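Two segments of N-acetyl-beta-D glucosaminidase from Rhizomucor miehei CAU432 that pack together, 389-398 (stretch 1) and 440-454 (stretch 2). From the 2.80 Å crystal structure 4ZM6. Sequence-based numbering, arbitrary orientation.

Stretch 1 (389-398) TDKILFLAAH
Stretch 2, residues 440-454: QKIQEADWVIIGTAN

In α/β folds a helix commonly packs on one face of a pair of parallel strands and leads into one of them, and these two segments of the Rhizomucor miehei N-acetyl-beta-D glucosaminidase illustrate the principle. Residues 392-397 form one strand and 447-452 its neighbour, their directions only 11° apart. Helix 440-444, the end of a longer helix, crosses the first strand at -138°, with 8.7 Å between axes at closest approach. Ala445 leaves helical geometry (phi/psi -62/151), Asp446 turns back (-84/-30), and Trp447 begins the strand at -141/132. Residues 392-396 and 448-451 stay extended, with phi between -100 and -120° and psi between 110 and 140°; Ala397 (-74/151) and Thr452 (-98/148) end the strands.

The register pairs Ile392 with Trp447, Leu393 with Val448, Phe394 with Ile449, Leu395 with Ile450 and Ala396 with Gly451, at CA-CA distances of 4.4 to 4.8 Å. As is usual for parallel strands, alternate residues of each bond both ways to neighbours flanking their partner. Trp447 N donates to Lys391 O (3.2 Å), Leu393 N to Trp447 O (2.7 Å), Ile449 N to Leu393 O (2.8 Å), Leu395 N to Ile449 O (2.8 Å), Gly451 N to Leu395 O (2.6 Å) and Ala397 N to Gly451 O (3.1 Å). Weaker CA-H...O contacts fill the gaps, as from Ile450 CA to Leu395 O (3.2 Å).

At the entrance to the ladder, Lys391 O also accepts from Asp446 N (2.9 Å), while Lys391 N donates to Asp446 OD2 (2.9 Å); the Asp446 side chain (chi1 m, chi2 -61°) thus extends the pairing beyond the strands. Asp446 OD2 also lies 3.1 Å from OD1 of Asp390 (chi1 m, -81°; chi2 -46°), a close approach of like charges rather than a bond.

Side chains alternate between the faces. Leu393 (t, p) and Leu395 (m, t) share the helix-covered face with Val448 (t) and Ile450 (m, t). Leu393 buries the most surface: its CB meets Ala445 CB at 3.9 Å, and its CD2 reaches Lys441 CB at 3.7 Å and Ile442 CG1 at 4.1 Å, joining helix to sheet through apolar contact. Leu395 CB packs 4.3 Å from Ile450 CG1.

On the other face, Ile392 (m, t) places CG1 4.1 Å from CB of Trp447 (chi1 m, chi2 82°) and CG2 4.2 Å from CD1 of Ile449 (m, t). Phe394 (chi1 t, chi2 47°) sets CD1 3.9 Å from Ile449 CG2. Gly451 has no side chain to place on this face; an ideal CB there would lie 3.7 Å from Phe394 CE1.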

# COMPACT_ATOMS: atom_id res chain seq x y z
N THR A 389 49.32 -26.71 -10.04
CA THR A 389 49.55 -27.58 -11.20
C THR A 389 48.27 -28.14 -11.84
O THR A 389 48.36 -28.86 -12.84
CB THR A 389 50.45 -28.77 -10.79
OG1 THR A 389 49.86 -29.44 -9.67
CG2 THR A 389 51.83 -28.27 -10.41
N ASP A 390 47.10 -27.85 -11.27
CA ASP A 390 45.83 -28.23 -11.89
C ASP A 390 45.62 -27.45 -13.19
O ASP A 390 46.02 -26.30 -13.31
CB ASP A 390 44.65 -27.96 -10.95
CG ASP A 390 44.46 -29.04 -9.91
OD1 ASP A 390 44.50 -30.23 -10.27
OD2 ASP A 390 44.24 -28.69 -8.73
N LYS A 391 44.97 -28.10 -14.15
CA LYS A 391 44.66 -27.48 -15.42
C LYS A 391 43.22 -26.97 -15.37
O LYS A 391 42.29 -27.75 -15.15
CB LYS A 391 44.83 -28.50 -16.56
CG LYS A 391 44.75 -27.92 -17.97
CD LYS A 391 46.04 -27.23 -18.39
CE LYS A 391 46.32 -27.43 -19.88
NZ LYS A 391 46.87 -28.79 -20.19
N ILE A 392 43.05 -25.66 -15.57
CA ILE A 392 41.73 -25.05 -15.66
C ILE A 392 41.39 -24.72 -17.11
O ILE A 392 42.15 -24.01 -17.78
CB ILE A 392 41.63 -23.76 -14.81
CG1 ILE A 392 41.80 -24.08 -13.32
CG2 ILE A 392 40.30 -23.05 -15.06
CD1 ILE A 392 41.65 -22.89 -12.39
N LEU A 393 40.25 -25.21 -17.59
CA LEU A 393 39.77 -24.87 -18.93
C LEU A 393 38.66 -23.82 -18.86
O LEU A 393 37.59 -24.09 -18.32
CB LEU A 393 39.25 -26.12 -19.64
CG LEU A 393 38.75 -25.91 -21.08
CD1 LEU A 393 39.78 -25.17 -21.93
CD2 LEU A 393 38.41 -27.26 -21.70
N PHE A 394 38.93 -22.63 -19.39
CA PHE A 394 37.93 -21.57 -19.42
C PHE A 394 37.37 -21.43 -20.83
O PHE A 394 38.08 -21.00 -21.74
CB PHE A 394 38.53 -20.25 -18.93
CG PHE A 394 37.59 -19.07 -19.02
CD1 PHE A 394 36.28 -19.16 -18.58
CD2 PHE A 394 38.03 -17.86 -19.54
CE1 PHE A 394 35.42 -18.08 -18.66
CE2 PHE A 394 37.18 -16.77 -19.62
CZ PHE A 394 35.87 -16.88 -19.18
N LEU A 395 36.11 -21.80 -20.99
CA LEU A 395 35.40 -21.69 -22.27
C LEU A 395 34.43 -20.52 -22.19
O LEU A 395 33.57 -20.50 -21.32
CB LEU A 395 34.64 -22.98 -22.56
CG LEU A 395 35.46 -24.27 -22.54
CD1 LEU A 395 34.60 -25.47 -22.86
CD2 LEU A 395 36.63 -24.17 -23.51
N ALA A 396 34.59 -19.56 -23.10
CA ALA A 396 33.72 -18.38 -23.16
C ALA A 396 32.98 -18.33 -24.48
O ALA A 396 33.55 -18.63 -25.52
CB ALA A 396 34.55 -17.12 -22.99
N ALA A 397 31.70 -17.94 -24.45
CA ALA A 397 30.89 -17.83 -25.66
C ALA A 397 31.26 -16.59 -26.48
O ALA A 397 31.71 -15.59 -25.93
CB ALA A 397 29.41 -17.77 -25.29
N HIS A 398 31.08 -16.67 -27.80
CA HIS A 398 31.31 -15.53 -28.69
C HIS A 398 30.17 -14.52 -28.54
O HIS A 398 29.04 -14.89 -28.26
CB HIS A 398 31.40 -15.97 -30.16
N GLN A 440 37.71 -33.82 -25.56
CA GLN A 440 38.98 -34.30 -24.99
C GLN A 440 39.60 -33.32 -23.99
O GLN A 440 40.18 -33.73 -22.99
CB GLN A 440 39.98 -34.63 -26.10
CG GLN A 440 41.29 -35.23 -25.61
CD GLN A 440 42.11 -35.91 -26.69
OE1 GLN A 440 43.21 -36.40 -26.43
NE2 GLN A 440 41.58 -35.96 -27.91
N LYS A 441 39.47 -32.02 -24.26
CA LYS A 441 40.01 -30.99 -23.37
C LYS A 441 39.21 -30.95 -22.07
O LYS A 441 39.76 -30.79 -20.98
CB LYS A 441 40.01 -29.61 -24.04
CG LYS A 441 40.36 -29.63 -25.52
CD LYS A 441 40.95 -28.32 -26.01
CE LYS A 441 42.47 -28.31 -25.92
NZ LYS A 441 43.05 -27.23 -26.76
N ILE A 442 37.89 -31.12 -22.20
CA ILE A 442 36.97 -31.07 -21.07
C ILE A 442 37.19 -32.22 -20.09
O ILE A 442 37.14 -32.01 -18.87
CB ILE A 442 35.50 -31.06 -21.56
CG1 ILE A 442 35.23 -29.80 -22.39
CG2 ILE A 442 34.53 -31.14 -20.39
CD1 ILE A 442 34.07 -29.95 -23.36
N GLN A 443 37.46 -33.41 -20.60
CA GLN A 443 37.66 -34.59 -19.75
C GLN A 443 39.02 -34.53 -19.06
O GLN A 443 39.17 -34.96 -17.92
CB GLN A 443 37.55 -35.92 -20.53
CG GLN A 443 36.88 -35.83 -21.90
CD GLN A 443 36.62 -37.18 -22.55
OE1 GLN A 443 36.25 -37.25 -23.73
NE2 GLN A 443 36.80 -38.26 -21.80
N GLU A 444 40.01 -33.99 -19.77
CA GLU A 444 41.38 -33.94 -19.27
C GLU A 444 41.59 -32.86 -18.21
O GLU A 444 42.35 -33.06 -17.27
CB GLU A 444 42.37 -33.75 -20.43
CG GLU A 444 42.62 -35.04 -21.22
CD GLU A 444 43.38 -34.81 -22.51
OE1 GLU A 444 43.30 -35.70 -23.40
OE2 GLU A 444 44.06 -33.77 -22.66
N ALA A 445 40.92 -31.72 -18.37
CA ALA A 445 41.06 -30.61 -17.42
C ALA A 445 40.60 -31.02 -16.02
O ALA A 445 39.72 -31.87 -15.87
CB ALA A 445 40.28 -29.40 -17.89
N ASP A 446 41.19 -30.40 -15.01
CA ASP A 446 40.80 -30.66 -13.63
C ASP A 446 39.59 -29.80 -13.24
O ASP A 446 38.79 -30.19 -12.39
CB ASP A 446 41.98 -30.39 -12.69
CG ASP A 446 43.18 -31.27 -12.98
OD1 ASP A 446 43.05 -32.52 -12.90
OD2 ASP A 446 44.25 -30.73 -13.31
N TRP A 447 39.49 -28.63 -13.86
CA TRP A 447 38.35 -27.73 -13.65
C TRP A 447 37.96 -27.09 -14.98
O TRP A 447 38.82 -26.60 -15.72
CB TRP A 447 38.70 -26.63 -12.64
CG TRP A 447 39.30 -27.12 -11.34
CD1 TRP A 447 40.61 -27.46 -11.10
CD2 TRP A 447 38.62 -27.31 -10.09
NE1 TRP A 447 40.78 -27.85 -9.80
CE2 TRP A 447 39.57 -27.77 -9.15
CE3 TRP A 447 37.29 -27.13 -9.67
CZ2 TRP A 447 39.24 -28.05 -7.82
CZ3 TRP A 447 36.96 -27.41 -8.35
CH2 TRP A 447 37.93 -27.87 -7.44
N VAL A 448 36.66 -27.10 -15.28
CA VAL A 448 36.12 -26.44 -16.47
C VAL A 448 35.22 -25.30 -16.03
O VAL A 448 34.31 -25.51 -15.24
CB VAL A 448 35.31 -27.43 -17.33
CG1 VAL A 448 34.72 -26.72 -18.55
CG2 VAL A 448 36.19 -28.60 -17.76
N ILE A 449 35.48 -24.10 -16.54
CA ILE A 449 34.63 -22.95 -16.28
C ILE A 449 34.06 -22.48 -17.61
O ILE A 449 34.81 -22.16 -18.54
CB ILE A 449 35.40 -21.79 -15.62
CG1 ILE A 449 35.94 -22.21 -14.25
CG2 ILE A 449 34.50 -20.57 -15.45
CD1 ILE A 449 36.83 -21.18 -13.59
N ILE A 450 32.73 -22.43 -17.70
CA ILE A 450 32.08 -22.00 -18.94
C ILE A 450 31.40 -20.66 -18.73
O ILE A 450 30.72 -20.44 -17.73
CB ILE A 450 31.09 -23.06 -19.45
CG1 ILE A 450 31.84 -24.38 -19.68
CG2 ILE A 450 30.45 -22.59 -20.74
CD1 ILE A 450 30.99 -25.50 -20.23
N GLY A 451 31.62 -19.76 -19.69
CA GLY A 451 31.03 -18.43 -19.68
C GLY A 451 29.89 -18.40 -20.67
O GLY A 451 30.12 -18.47 -21.88
N THR A 452 28.66 -18.33 -20.17
CA THR A 452 27.50 -18.15 -21.03
C THR A 452 27.10 -16.68 -21.05
O THR A 452 27.30 -15.96 -20.07
CB THR A 452 26.30 -19.01 -20.59
OG1 THR A 452 25.76 -18.51 -19.37
CG2 THR A 452 26.73 -20.47 -20.42
N ALA A 453 26.56 -16.26 -22.18
CA ALA A 453 26.01 -14.93 -22.35
C ALA A 453 24.71 -15.11 -23.11
O ALA A 453 24.72 -15.29 -24.33
CB ALA A 453 26.99 -14.06 -23.13
N ASN A 454 23.60 -15.09 -22.37
CA ASN A 454 22.26 -15.33 -22.92
C ASN A 454 22.18 -16.63 -23.73
O ASN A 454 21.72 -16.65 -24.87
CB ASN A 454 21.77 -14.13 -23.75
CG ASN A 454 21.41 -12.93 -22.88
OD1 ASN A 454 21.31 -13.03 -21.66
ND2 ASN A 454 21.19 -11.78 -23.51